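Local coordinates for hypothetical protein GrpB (Enterococcus faecalis, PDB 2NRK), which is of unknown function but belongs to the GrpB family, grouped with the nucleotidyltransferase-like proteins, at residues E61-V66 with I105-N110. Numbering follows the deposited sequence.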
ATOM      1  N   GLU A  61     -10.566  -9.607   5.646  1.00 23.28           N
ATOM      2  CA  GLU A  61     -10.146  -9.293   7.013  1.00 24.24           C
ATOM      3  C   GLU A  61      -9.301 -10.407   7.607  1.00 24.92           C
ATOM      4  O   GLU A  61      -8.305 -10.138   8.287  1.00 25.21           O
ATOM      5  CB  GLU A  61     -11.366  -9.020   7.899  1.00 24.46           C
ATOM      6  CG  GLU A  61     -12.080  -7.760   7.479  1.00 27.46           C
ATOM      7  CD  GLU A  61     -13.022  -7.204   8.551  1.00 34.89           C
ATOM      8  OE1 GLU A  61     -12.696  -7.262   9.772  1.00 34.73           O
ATOM      9  OE2 GLU A  61     -14.086  -6.698   8.132  1.00 37.38           O
ATOM     10  N   GLU A  62      -9.714 -11.657   7.350  1.00 25.61           N
ATOM     11  CA  GLU A  62      -9.086 -12.834   7.955  0.50 25.58           C
ATOM     12  C   GLU A  62      -8.917 -13.945   6.926  1.00 26.04           C
ATOM     13  O   GLU A  62      -9.900 -14.532   6.478  1.00 26.13           O
ATOM     14  CB  GLU A  62      -9.946 -13.386   9.085  0.50 25.81           C
ATOM     15  CG  GLU A  62     -10.128 -12.496  10.278  0.50 25.65           C
ATOM     16  CD  GLU A  62     -10.967 -13.188  11.330  0.50 26.95           C
ATOM     17  OE1 GLU A  62     -10.509 -14.229  11.848  0.50 26.08           O
ATOM     18  OE2 GLU A  62     -12.091 -12.711  11.591  0.50 28.03           O
ATOM     19  N   ILE A  63      -7.671 -14.228   6.569  1.00 25.84           N
ATOM     20  CA  ILE A  63      -7.391 -15.216   5.522  1.00 26.81           C
ATOM     21  C   ILE A  63      -7.767 -16.640   5.929  1.00 28.11           C
ATOM     22  O   ILE A  63      -8.318 -17.386   5.131  1.00 27.97           O
ATOM     23  CB  ILE A  63      -5.941 -15.116   4.967  1.00 26.84           C
ATOM     24  CG1 ILE A  63      -5.820 -15.875   3.615  1.00 25.73           C
ATOM     25  CG2 ILE A  63      -4.896 -15.601   5.945  1.00 28.44           C
ATOM     26  CD1 ILE A  63      -6.584 -15.243   2.460  1.00 25.08           C
ATOM     27  N   GLU A  64      -7.539 -16.994   7.191  1.00 29.95           N
ATOM     28  CA  GLU A  64      -7.803 -18.382   7.619  1.00 31.88           C
ATOM     29  C   GLU A  64      -9.278 -18.734   7.537  1.00 31.81           C
ATOM     30  O   GLU A  64      -9.641 -19.896   7.298  1.00 32.93           O
ATOM     31  CB  GLU A  64      -7.233 -18.635   9.021  1.00 32.99           C
ATOM     32  CG  GLU A  64      -5.727 -18.364   9.091  1.00 38.03           C
ATOM     33  CD  GLU A  64      -4.989 -19.219  10.124  1.00 46.40           C
ATOM     34  OE1 GLU A  64      -5.641 -19.819  11.024  1.00 47.22           O
ATOM     35  OE2 GLU A  64      -3.734 -19.280  10.036  1.00 50.09           O
ATOM     36  N   LYS A  65     -10.129 -17.739   7.732  1.00 31.20           N
ATOM     37  CA  LYS A  65     -11.573 -17.895   7.579  1.00 31.78           C
ATOM     38  C   LYS A  65     -12.017 -18.306   6.164  1.00 30.32           C
ATOM     39  O   LYS A  65     -13.112 -18.865   5.971  1.00 30.29           O
ATOM     40  CB  LYS A  65     -12.273 -16.606   7.970  1.00 33.34           C
ATOM     41  CG  LYS A  65     -12.727 -16.563   9.451  1.00 38.71           C
ATOM     42  CD  LYS A  65     -13.416 -15.225   9.735  1.00 44.10           C
ATOM     43  CE  LYS A  65     -14.810 -15.137   9.090  1.00 47.79           C
ATOM     44  NZ  LYS A  65     -15.471 -13.839   9.453  1.00 50.63           N
ATOM     45  N   VAL A  66     -11.176 -18.028   5.170  1.00 28.53           N
ATOM     46  CA  VAL A  66     -11.525 -18.340   3.782  1.00 26.83           C
ATOM     47  C   VAL A  66     -11.513 -19.861   3.588  1.00 26.00           C
ATOM     48  O   VAL A  66     -12.261 -20.396   2.772  1.00 24.45           O
ATOM     49  CB  VAL A  66     -10.567 -17.600   2.792  1.00 26.66           C
ATOM     50  CG1 VAL A  66     -10.802 -18.019   1.329  1.00 26.54           C
ATOM     51  CG2 VAL A  66     -10.757 -16.090   2.938  1.00 25.99           C
ATOM     52  N   ILE A 105      -6.532 -14.240  -3.359  1.00 23.57           N
ATOM     53  CA  ILE A 105      -7.128 -13.731  -2.124  1.00 24.58           C
ATOM     54  C   ILE A 105      -5.995 -13.451  -1.132  1.00 24.84           C
ATOM     55  O   ILE A 105      -5.141 -14.303  -0.892  1.00 25.69           O
ATOM     56  CB  ILE A 105      -8.139 -14.721  -1.515  1.00 23.95           C
ATOM     57  CG1 ILE A 105      -9.190 -15.145  -2.557  1.00 23.33           C
ATOM     58  CG2 ILE A 105      -8.855 -14.090  -0.328  1.00 24.49           C
ATOM     59  CD1 ILE A 105     -10.131 -16.306  -2.066  1.00 25.04           C
ATOM     60  N   TYR A 106      -5.995 -12.246  -0.548  1.00 23.30           N
ATOM     61  CA  TYR A 106      -4.992 -11.920   0.468  1.00 23.65           C
ATOM     62  C   TYR A 106      -5.643 -11.238   1.674  1.00 22.59           C
ATOM     63  O   TYR A 106      -6.680 -10.595   1.549  1.00 22.96           O
ATOM     64  CB  TYR A 106      -3.960 -10.939  -0.070  1.00 24.26           C
ATOM     65  CG  TYR A 106      -3.146 -11.420  -1.260  1.00 25.19           C
ATOM     66  CD1 TYR A 106      -1.979 -12.163  -1.086  1.00 26.37           C
ATOM     67  CD2 TYR A 106      -3.521 -11.042  -2.544  1.00 26.22           C
ATOM     68  CE1 TYR A 106      -1.201 -12.541  -2.237  1.00 28.45           C
ATOM     69  CE2 TYR A 106      -2.781 -11.418  -3.661  1.00 28.99           C
ATOM     70  CZ  TYR A 106      -1.644 -12.147  -3.503  1.00 28.70           C
ATOM     71  OH  TYR A 106      -0.924 -12.437  -4.670  1.00 31.72           O
ATOM     72  N   GLN A 107      -5.007 -11.378   2.828  1.00 22.68           N
ATOM     73  CA  GLN A 107      -5.433 -10.629   4.003  1.00 22.02           C
ATOM     74  C   GLN A 107      -5.055  -9.145   3.850  1.00 22.05           C
ATOM     75  O   GLN A 107      -4.048  -8.815   3.208  1.00 22.56           O
ATOM     76  CB  GLN A 107      -4.760 -11.184   5.252  1.00 22.64           C
ATOM     77  CG  GLN A 107      -5.466 -10.791   6.531  1.00 23.89           C
ATOM     78  CD  GLN A 107      -5.046 -11.704   7.671  1.00 25.18           C
ATOM     79  OE1 GLN A 107      -5.650 -12.754   7.893  1.00 24.21           O
ATOM     80  NE2 GLN A 107      -3.981 -11.328   8.358  1.00 25.89           N
ATOM     81  N   PHE A 108      -5.861  -8.264   4.440  1.00 22.47           N
ATOM     82  CA  PHE A 108      -5.684  -6.820   4.318  1.00 21.67           C
ATOM     83  C   PHE A 108      -4.259  -6.284   4.667  1.00 22.14           C
ATOM     84  O   PHE A 108      -3.886  -5.175   4.260  1.00 22.97           O
ATOM     85  CB  PHE A 108      -6.666  -6.095   5.255  1.00 21.93           C
ATOM     86  CG  PHE A 108      -6.280  -6.204   6.691  1.00 22.02           C
ATOM     87  CD1 PHE A 108      -6.596  -7.356   7.410  1.00 21.73           C
ATOM     88  CD2 PHE A 108      -5.567  -5.179   7.319  1.00 22.18           C
ATOM     89  CE1 PHE A 108      -6.230  -7.491   8.739  1.00 20.92           C
ATOM     90  CE2 PHE A 108      -5.179  -5.297   8.655  1.00 19.54           C
ATOM     91  CZ  PHE A 108      -5.508  -6.453   9.372  1.00 20.43           C
ATOM     92  N   ASP A 109      -3.516  -7.041   5.482  1.00 23.03           N
ATOM     93  CA  ASP A 109      -2.189  -6.591   5.913  1.00 23.91           C
ATOM     94  C   ASP A 109      -1.045  -7.111   5.059  1.00 24.59           C
ATOM     95  O   ASP A 109       0.122  -6.790   5.318  1.00 25.03           O
ATOM     96  CB  ASP A 109      -1.943  -6.844   7.398  1.00 24.17           C
ATOM     97  CG  ASP A 109      -2.188  -8.274   7.810  1.00 26.44           C
ATOM     98  OD1 ASP A 109      -2.503  -9.140   6.963  1.00 26.93           O
ATOM     99  OD2 ASP A 109      -2.085  -8.511   9.034  1.00 32.08           O
ATOM    100  N   ASN A 110      -1.384  -7.826   3.983  1.00 24.23           N
ATOM    101  CA  ASN A 110      -0.365  -8.211   3.017  1.00 24.41           C
ATOM    102  C   ASN A 110      -0.186  -7.109   1.993  1.00 24.07           C
ATOM    103  O   ASN A 110      -0.526  -7.253   0.812  1.00 24.35           O
ATOM    104  CB  ASN A 110      -0.750  -9.531   2.361  1.00 25.13           C
ATOM    105  CG  ASN A 110       0.445 -10.198   1.679  1.00 28.42           C
ATOM    106  OD1 ASN A 110       1.399  -9.520   1.229  1.00 28.27           O
ATOM    107  ND2 ASN A 110       0.383 -11.518   1.565  1.00 28.86           N
TER
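Gln107 and Ile63 join the segments that leave the C-terminal ends of 54-60 and 101-107, adjacent, parallel inner strands of a mixed five-stranded sheet. Residues 61-66 start the connection from strand 54-60 to helix 70-75, while 107-110 form a type I beta turn, closed by Asn110 N to Gln107 O, that leads into helix 111-126. The polar link between the two runs through the Gln107 amide. OE1 accepts the backbone N-H of Ile63 at 2.8 Å in an almost straight bond (174°), lying in the carbonyl plane on a lone pair. With CG anti to the backbone N (chi1 -161°) and the chain extended beyond it, the amide reaches across to the loop. At its other end NE2 donates to Asp109 OD1 at 3.0 Å, on the syn side of the carboxylate, and more weakly to OD2. Held at both ends, the amide has its flip settled by these bonds.

Glu61 O sits in the plane of the Phe108 ring, at the edge, 3.4 Å from CD1, and it is equally near Gln107 CG. The Glu61 carboxylate instead makes a salt bridge with Lys169 of the second subunit, whose Trp172 hydrogen-bonds to Phe108 O, so this corner of the fold also belongs to the dimer interface.

The rest of the contact is apolar. Ile63 turns its CG1 branch anti to the backbone N (chi1 -164°), and CD1 packs obliquely on Ile105 CG2 at 3.8 Å. Farther along the loop, where Val66 N bonds back to Ile63 O, Val66 and Ile105 meet tip to tip, CG1 lying 3.9 Å from CD1.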